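Local coordinates for protein DynE8 (Micromonospora chersina, PDB 4AMM) that carries, in this fragment of an iterative enediyne polyketide synthase from dynemicin biosynthesis, the acyltransferase domain, which probably loads acyl units for chain building, at residues 14-17 and 18-22; 90-94 and 95-99; 318-321 and 322-326. All blocks are in the same frame, centred on the assembly; numbering follows the deposited sequence.

Contact 1. Residues 14-17 and 18-22; sequences AALT and GLLTR
Leu-20 leans back on Leu-16 one turn earlier in helix 13-27, and its side chain can be followed atom by atom. Its CB sits 3.5 Å from Leu-16 O. With CG anti to the carbonyl carbon (chi1 -64°), the chain folds back along the helix: CG of Leu-20 lies 3.3 Å from Leu-16 O and 3.9 Å from Leu-16 CD1. At the tip the branches divide, CD1 meeting Leu-16 CG at 4.0 Å and CD2 meeting Leu-16 CD1, so the two leucines cross at a slant. The backbone joins the same pair: Leu-20 N donates to Leu-16 O at 2.8 Å with a nearly straight N-H...O angle of 173°.

One residue further along, the same i, i+4 spacing carries polar chemistry. Thr-17 O accepts from both Thr-21 N and the Thr-21 hydroxyl; OG1 is 2.9 Å from Thr-17 O and stands above the carbonyl plane, on the opposite face from the N-H. The Thr-17 hydroxyl likewise bonds to a carbonyl one turn back, Ala-13 O. Outward, Leu-16 and Leu-20 rest on Ala-52 and Phe-54 of strand 52-58, respectively, while Leu-20 also meets Leu-68 and Leu-72 of helix 61-76. The chemistry is consistent with an amphipathic helix, whose leucines pack against the antiparallel sheet and whose threonines, though also touching helix 61-76, have hydroxyls satisfied by the helix's own carbonyls.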
loop_
_atom_site.group_PDB
_atom_site.type_symbol
_atom_site.label_atom_id
_atom_site.label_comp_id
_atom_site.label_asym_id
_atom_site.label_seq_id
_atom_site.Cartn_x
_atom_site.Cartn_y
_atom_site.Cartn_z
ATOM N N ALA A 14 -25.668 -13.314 -16.462
ATOM C CA ALA A 14 -26.235 -13.205 -17.804
ATOM C C ALA A 14 -26.512 -11.791 -18.260
ATOM O O ALA A 14 -26.217 -11.415 -19.379
ATOM C CB ALA A 14 -27.576 -14.048 -17.864
ATOM N N ALA A 15 -27.085 -10.978 -17.373
ATOM C CA ALA A 15 -27.431 -9.620 -17.679
ATOM C C ALA A 15 -26.131 -8.783 -17.837
ATOM O O ALA A 15 -26.103 -7.853 -18.652
ATOM C CB ALA A 15 -28.341 -9.028 -16.553
ATOM N N LEU A 16 -25.117 -9.119 -17.019
ATOM C CA LEU A 16 -23.842 -8.359 -17.172
ATOM C C LEU A 16 -23.212 -8.700 -18.488
ATOM O O LEU A 16 -22.722 -7.776 -19.163
ATOM C CB LEU A 16 -22.931 -8.681 -15.983
ATOM C CG LEU A 16 -21.591 -7.866 -15.974
ATOM C CD1 LEU A 16 -21.900 -6.340 -15.958
ATOM C CD2 LEU A 16 -20.733 -8.402 -14.857
ATOM N N THR A 17 -23.256 -9.981 -18.900
ATOM C CA THR A 17 -22.722 -10.316 -20.253
ATOM C C THR A 17 -23.397 -9.451 -21.359
ATOM O O THR A 17 -22.762 -8.851 -22.228
ATOM C CB THR A 17 -22.948 -11.798 -20.565
ATOM O OG1 THR A 17 -22.118 -12.608 -19.728
ATOM C CG2 THR A 17 -22.577 -12.128 -22.061
ATOM N N GLY A 18 -24.709 -9.359 -21.307
ATOM C CA GLY A 18 -25.435 -8.537 -22.278
ATOM C C GLY A 18 -25.051 -7.074 -22.279
ATOM O O GLY A 18 -24.735 -6.479 -23.337
ATOM N N LEU A 19 -24.947 -6.469 -21.070
ATOM C CA LEU A 19 -24.529 -5.110 -20.975
ATOM C C LEU A 19 -23.098 -4.867 -21.491
ATOM O O LEU A 19 -22.837 -3.916 -22.239
ATOM C CB LEU A 19 -24.658 -4.685 -19.511
ATOM C CG LEU A 19 -24.125 -3.286 -19.246
ATOM C CD1 LEU A 19 -24.816 -2.229 -20.059
ATOM C CD2 LEU A 19 -24.267 -2.984 -17.724
ATOM N N LEU A 20 -22.188 -5.733 -21.030
ATOM C CA LEU A 20 -20.819 -5.588 -21.472
ATOM C C LEU A 20 -20.659 -5.708 -23.014
ATOM O O LEU A 20 -19.847 -5.043 -23.613
ATOM C CB LEU A 20 -19.888 -6.557 -20.768
ATOM C CG LEU A 20 -19.776 -6.338 -19.243
ATOM C CD1 LEU A 20 -18.738 -7.298 -18.681
ATOM C CD2 LEU A 20 -19.432 -4.915 -18.844
ATOM N N THR A 21 -21.438 -6.595 -23.594
ATOM C CA THR A 21 -21.433 -6.743 -25.062
ATOM C C THR A 21 -21.865 -5.427 -25.715
ATOM O O THR A 21 -21.280 -4.949 -26.687
ATOM C CB THR A 21 -22.383 -7.905 -25.447
ATOM O OG1 THR A 21 -21.847 -9.101 -24.916
ATOM C CG2 THR A 21 -22.514 -8.030 -26.965
ATOM N N ARG A 22 -22.887 -4.783 -25.166
ATOM C CA ARG A 22 -23.347 -3.535 -25.742
ATOM C C ARG A 22 -22.391 -2.386 -25.485
ATOM O O ARG A 22 -22.151 -1.539 -26.343
ATOM C CB ARG A 22 -24.738 -3.226 -25.209
ATOM C CG ARG A 22 -25.749 -4.212 -25.836
ATOM C CD ARG A 22 -27.137 -3.884 -25.383
ATOM N NE ARG A 22 -28.100 -4.861 -25.869
ATOM C CZ ARG A 22 -28.752 -4.750 -27.027
ATOM N NH1 ARG A 22 -28.536 -3.715 -27.829
ATOM N NH2 ARG A 22 -29.614 -5.675 -27.393
#

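Contact 2. Residues 90-94 and 95-99; sequences FLVVG and GPLRV
Val-92 and Leu-97 point their methyl groups at each other, tip to tip, across the turn by which the chain leaves strand 89-92 of the four-stranded antiparallel sheet and heads for strand 99-103 of the parallel sheet. The pair meets through two branches on each side. CG2 of Val-92 lies 3.9 Å from CD1 of Leu-97, while CG1 of Val-92 is 4.0 Å from both CG and CD2 of Leu-97. These distances describe ordinary van der Waals contact, with the valine fork set against the isobutyl fork. The valine's torsion (chi1 178°) directs CG1 to the turn as well, where it approaches Gly-95 CA at 3.8 Å.

Backbone geometry marks where the chain comes round. Gly-94 has a positive phi (86°), and the peptide bond between Gly-95 and Pro-96 is cis; both lie in the bend, after which the end of the Leu-97 side chain comes back near the strand. Both side chains also touch Leu-83 of strand 81-84, which makes the pair part of a small apolar cluster on the sheet. Beyond Leu-97, Arg-98 is tied by its backbone N to the Asp-343 carboxylate and by NE to Asp-341 O, fixing the exit of the loop near strand 344-347 of the parallel sheet.

Polar closure of the turn is left to one water: it donates to Val-92 O at 2.9 Å and accepts from Gly-95 N at the same distance of 2.9 Å.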
loop_
_atom_site.group_PDB
_atom_site.type_symbol
_atom_site.label_atom_id
_atom_site.label_comp_id
_atom_site.label_asym_id
_atom_site.label_seq_id
_atom_site.Cartn_x
_atom_site.Cartn_y
_atom_site.Cartn_z
ATOM N N PHE A 90 -11.259 -5.338 -13.063
ATOM C CA PHE A 90 -11.837 -6.049 -11.959
ATOM C C PHE A 90 -13.273 -6.420 -12.277
ATOM O O PHE A 90 -14.044 -5.573 -12.773
ATOM C CB PHE A 90 -11.821 -5.228 -10.686
ATOM C CG PHE A 90 -10.469 -4.687 -10.329
ATOM C CD1 PHE A 90 -9.561 -5.465 -9.542
ATOM C CD2 PHE A 90 -10.070 -3.474 -10.781
ATOM C CE1 PHE A 90 -8.312 -4.958 -9.244
ATOM C CE2 PHE A 90 -8.868 -2.977 -10.470
ATOM C CZ PHE A 90 -7.990 -3.768 -9.722
ATOM N N LEU A 91 -13.626 -7.700 -12.093
ATOM C CA LEU A 91 -14.991 -8.224 -12.399
ATOM C C LEU A 91 -15.374 -9.114 -11.280
ATOM O O LEU A 91 -14.647 -10.070 -10.952
ATOM C CB LEU A 91 -14.937 -8.970 -13.735
ATOM C CG LEU A 91 -16.168 -9.742 -14.175
ATOM C CD1 LEU A 91 -16.724 -10.874 -13.277
ATOM C CD2 LEU A 91 -17.277 -8.966 -14.606
ATOM N N VAL A 92 -16.564 -8.858 -10.701
ATOM C CA VAL A 92 -16.987 -9.671 -9.560
ATOM C C VAL A 92 -18.466 -9.922 -9.687
ATOM O O VAL A 92 -19.224 -8.953 -9.766
ATOM C CB VAL A 92 -16.685 -8.937 -8.222
ATOM C CG1 VAL A 92 -17.137 -9.722 -7.069
ATOM C CG2 VAL A 92 -15.194 -8.686 -8.054
ATOM N N VAL A 93 -18.831 -11.214 -9.754
ATOM C CA VAL A 93 -20.247 -11.626 -9.682
ATOM C C VAL A 93 -20.406 -12.359 -8.325
ATOM O O VAL A 93 -19.604 -13.195 -7.986
ATOM C CB VAL A 93 -20.559 -12.595 -10.851
ATOM C CG1 VAL A 93 -22.030 -13.102 -10.736
ATOM C CG2 VAL A 93 -20.330 -11.940 -12.151
ATOM N N GLY A 94 -21.390 -11.977 -7.538
ATOM C CA GLY A 94 -21.549 -12.618 -6.237
ATOM C C GLY A 94 -20.718 -11.997 -5.112
ATOM O O GLY A 94 -20.517 -12.647 -4.109
ATOM N N GLY A 95 -20.211 -10.744 -5.256
ATOM C CA GLY A 95 -19.504 -10.025 -4.127
ATOM C C GLY A 95 -20.549 -9.600 -3.110
ATOM O O GLY A 95 -21.794 -9.959 -3.260
ATOM N N PRO A 96 -20.177 -8.777 -2.165
ATOM C CA PRO A 96 -18.889 -8.082 -2.041
ATOM C C PRO A 96 -17.807 -8.998 -1.613
ATOM O O PRO A 96 -18.060 -10.111 -1.088
ATOM C CB PRO A 96 -19.162 -7.032 -0.998
ATOM C CG PRO A 96 -20.276 -7.674 -0.120
ATOM C CD PRO A 96 -21.156 -8.271 -1.184
ATOM N N LEU A 97 -16.566 -8.628 -1.959
ATOM C CA LEU A 97 -15.388 -9.281 -1.448
ATOM C C LEU A 97 -14.878 -8.545 -0.208
ATOM O O LEU A 97 -15.396 -7.504 0.147
ATOM C CB LEU A 97 -14.280 -9.213 -2.512
ATOM C CG LEU A 97 -14.722 -9.716 -3.837
ATOM C CD1 LEU A 97 -13.526 -9.835 -4.723
ATOM C CD2 LEU A 97 -15.273 -11.089 -3.758
ATOM N N ARG A 98 -13.920 -9.117 0.476
ATOM C CA ARG A 98 -13.300 -8.480 1.648
ATOM C C ARG A 98 -12.120 -7.628 1.158
ATOM O O ARG A 98 -11.234 -8.172 0.474
ATOM C CB ARG A 98 -12.738 -9.534 2.572
ATOM C CG ARG A 98 -13.894 -10.262 3.286
ATOM C CD ARG A 98 -13.365 -11.416 4.195
ATOM N NE ARG A 98 -12.618 -10.888 5.299
ATOM C CZ ARG A 98 -13.145 -10.462 6.443
ATOM N NH1 ARG A 98 -14.474 -10.506 6.632
ATOM N NH2 ARG A 98 -12.394 -9.985 7.420
ATOM N N VAL A 99 -12.142 -6.328 1.505
ATOM C CA VAL A 99 -11.067 -5.394 1.063
ATOM C C VAL A 99 -10.357 -4.932 2.245
ATOM O O VAL A 99 -10.939 -4.466 3.223
ATOM C CB VAL A 99 -11.678 -4.196 0.279
ATOM C CG1 VAL A 99 -10.548 -3.222 -0.091
ATOM C CG2 VAL A 99 -12.330 -4.690 -1.019
HETATM O O HOH W 1 -20.496 -8.683 -7.204
#

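Contact 3. Residues 318-321 and 322-326; sequences DPVE and VLVRQ
Val-324 packs against Val-320 through one branch: CG2 lies 3.1 Å from Val-320 O and 4.3 Å from Val-320 CG1. With CG1 anti to the backbone N (chi1 169°), CG2 falls anti to the carbonyl carbon and lies against the preceding turn. Leu-323 instead lies along the Pro-319 carbonyl, its CB and CG each 3.4 Å from Pro-319 O. Arg-325 folds over Glu-321 O, with CG at 3.5 Å from that oxygen, and Val-322 CA lies against one face of the guanidinium, toward its rim. The Glu-321 carboxylate turns elsewhere, forming a salt bridge through OE1 with Arg-290 of helix 283-294, a helix that Val-320 and Val-324 also touch.

Backbone bonds hold this shell in place. Arg-325 N donates to Glu-321 O with an almost straight angle of 177°, and Val-322 N reaches Asp-318 O at 3.1 Å. Ahead of the first turn, Asp-318 OD1 accepts a weak bond from Val-320 N at 3.0 Å. Farther out, Trp-298 touches Pro-319 and Leu-323, and Val-309 meets Val-322. An aspartate N-cap followed by proline in the first turn is a classic way to begin an alpha-helix, here helix 319-328 of the acyltransferase domain.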
loop_
_atom_site.group_PDB
_atom_site.type_symbol
_atom_site.label_atom_id
_atom_site.label_comp_id
_atom_site.label_asym_id
_atom_site.label_seq_id
_atom_site.Cartn_x
_atom_site.Cartn_y
_atom_site.Cartn_z
ATOM N N ASP A 318 -1.523 0.595 24.665
ATOM C CA ASP A 318 -1.141 1.998 24.910
ATOM C C ASP A 318 -0.391 2.484 23.660
ATOM O O ASP A 318 0.677 1.972 23.373
ATOM C CB ASP A 318 -0.240 2.093 26.146
ATOM C CG ASP A 318 0.198 3.514 26.481
ATOM O OD1 ASP A 318 0.231 4.414 25.602
ATOM O OD2 ASP A 318 0.499 3.750 27.680
ATOM N N PRO A 319 -1.003 3.393 22.884
ATOM C CA PRO A 319 -0.413 3.806 21.588
ATOM C C PRO A 319 0.956 4.452 21.798
ATOM O O PRO A 319 1.798 4.324 20.910
ATOM C CB PRO A 319 -1.401 4.823 21.028
ATOM C CG PRO A 319 -2.163 5.274 22.354
ATOM C CD PRO A 319 -2.275 4.116 23.167
ATOM N N VAL A 320 1.206 5.172 22.895
ATOM C CA VAL A 320 2.487 5.757 23.136
ATOM C C VAL A 320 3.522 4.636 23.262
ATOM O O VAL A 320 4.616 4.691 22.609
ATOM C CB VAL A 320 2.482 6.586 24.411
ATOM C CG1 VAL A 320 3.888 7.080 24.665
ATOM C CG2 VAL A 320 1.552 7.754 24.247
ATOM N N GLU A 321 3.246 3.591 24.017
ATOM C CA GLU A 321 4.239 2.547 24.160
ATOM C C GLU A 321 4.498 1.834 22.811
ATOM O O GLU A 321 5.646 1.471 22.542
ATOM C CB GLU A 321 3.770 1.496 25.191
ATOM C CG GLU A 321 3.526 2.052 26.629
ATOM C CD GLU A 321 4.724 2.829 27.176
ATOM O OE1 GLU A 321 5.890 2.480 26.853
ATOM O OE2 GLU A 321 4.510 3.818 27.917
ATOM N N VAL A 322 3.437 1.560 22.066
ATOM C CA VAL A 322 3.574 0.797 20.828
ATOM C C VAL A 322 4.335 1.646 19.842
ATOM O O VAL A 322 5.296 1.115 19.170
ATOM C CB VAL A 322 2.194 0.440 20.232
ATOM C CG1 VAL A 322 2.320 -0.238 18.854
ATOM C CG2 VAL A 322 1.467 -0.561 21.080
ATOM N N LEU A 323 4.047 2.927 19.695
ATOM C CA LEU A 323 4.705 3.760 18.656
ATOM C C LEU A 323 6.109 4.037 19.099
ATOM O O LEU A 323 6.951 4.326 18.229
ATOM C CB LEU A 323 3.867 5.054 18.340
ATOM C CG LEU A 323 2.555 4.655 17.659
ATOM C CD1 LEU A 323 1.788 5.923 17.291
ATOM C CD2 LEU A 323 2.751 3.767 16.359
ATOM N N VAL A 324 6.472 3.977 20.367
ATOM C CA VAL A 324 7.866 4.158 20.802
ATOM C C VAL A 324 8.626 2.898 20.506
ATOM O O VAL A 324 9.719 3.007 19.851
ATOM C CB VAL A 324 7.933 4.549 22.330
ATOM C CG1 VAL A 324 9.313 4.472 22.798
ATOM C CG2 VAL A 324 7.415 6.024 22.525
ATOM N N ARG A 325 8.209 1.717 20.921
ATOM C CA ARG A 325 8.936 0.500 20.579
ATOM C C ARG A 325 8.906 0.188 19.095
ATOM O O ARG A 325 9.733 -0.626 18.655
ATOM C CB ARG A 325 8.554 -0.688 21.456
ATOM C CG ARG A 325 7.234 -1.280 21.152
ATOM C CD ARG A 325 7.186 -2.606 21.943
ATOM N NE ARG A 325 5.886 -3.301 21.823
ATOM C CZ ARG A 325 4.813 -3.051 22.563
ATOM N NH1 ARG A 325 4.797 -2.164 23.542
ATOM N NH2 ARG A 325 3.733 -3.833 22.361
ATOM N N GLN A 326 8.013 0.785 18.328
ATOM C CA GLN A 326 8.059 0.658 16.843
ATOM C C GLN A 326 9.418 1.046 16.346
ATOM O O GLN A 326 9.865 0.379 15.404
ATOM C CB GLN A 326 7.076 1.569 16.218
ATOM C CG GLN A 326 7.049 1.476 14.673
ATOM C CD GLN A 326 5.918 2.191 14.026
ATOM O OE1 GLN A 326 5.735 3.390 14.260
ATOM N NE2 GLN A 326 5.130 1.503 13.224
#

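The three contacts follow in series along the chain, each a local one. Contacts 1 and 2 are neighbours, their centres 17 Å apart, and they meet where Leu-16 CD2 packs on Leu-91 CD2 at 3.5 Å: helix 13-27 thus lies against the antiparallel sheet that holds strand 89-92. The connection after that strand, in contact 2, joins this sheet region to strand 99-103 in the middle of the parallel-sheet core of the acyltransferase. Contact 3, on helix 319-328, stands apart, with its centre 52 Å from that of contact 1 and on the other side of the chain's centre; from contact 2 its centre is 36 Å away, the nearest atoms about 20 Å.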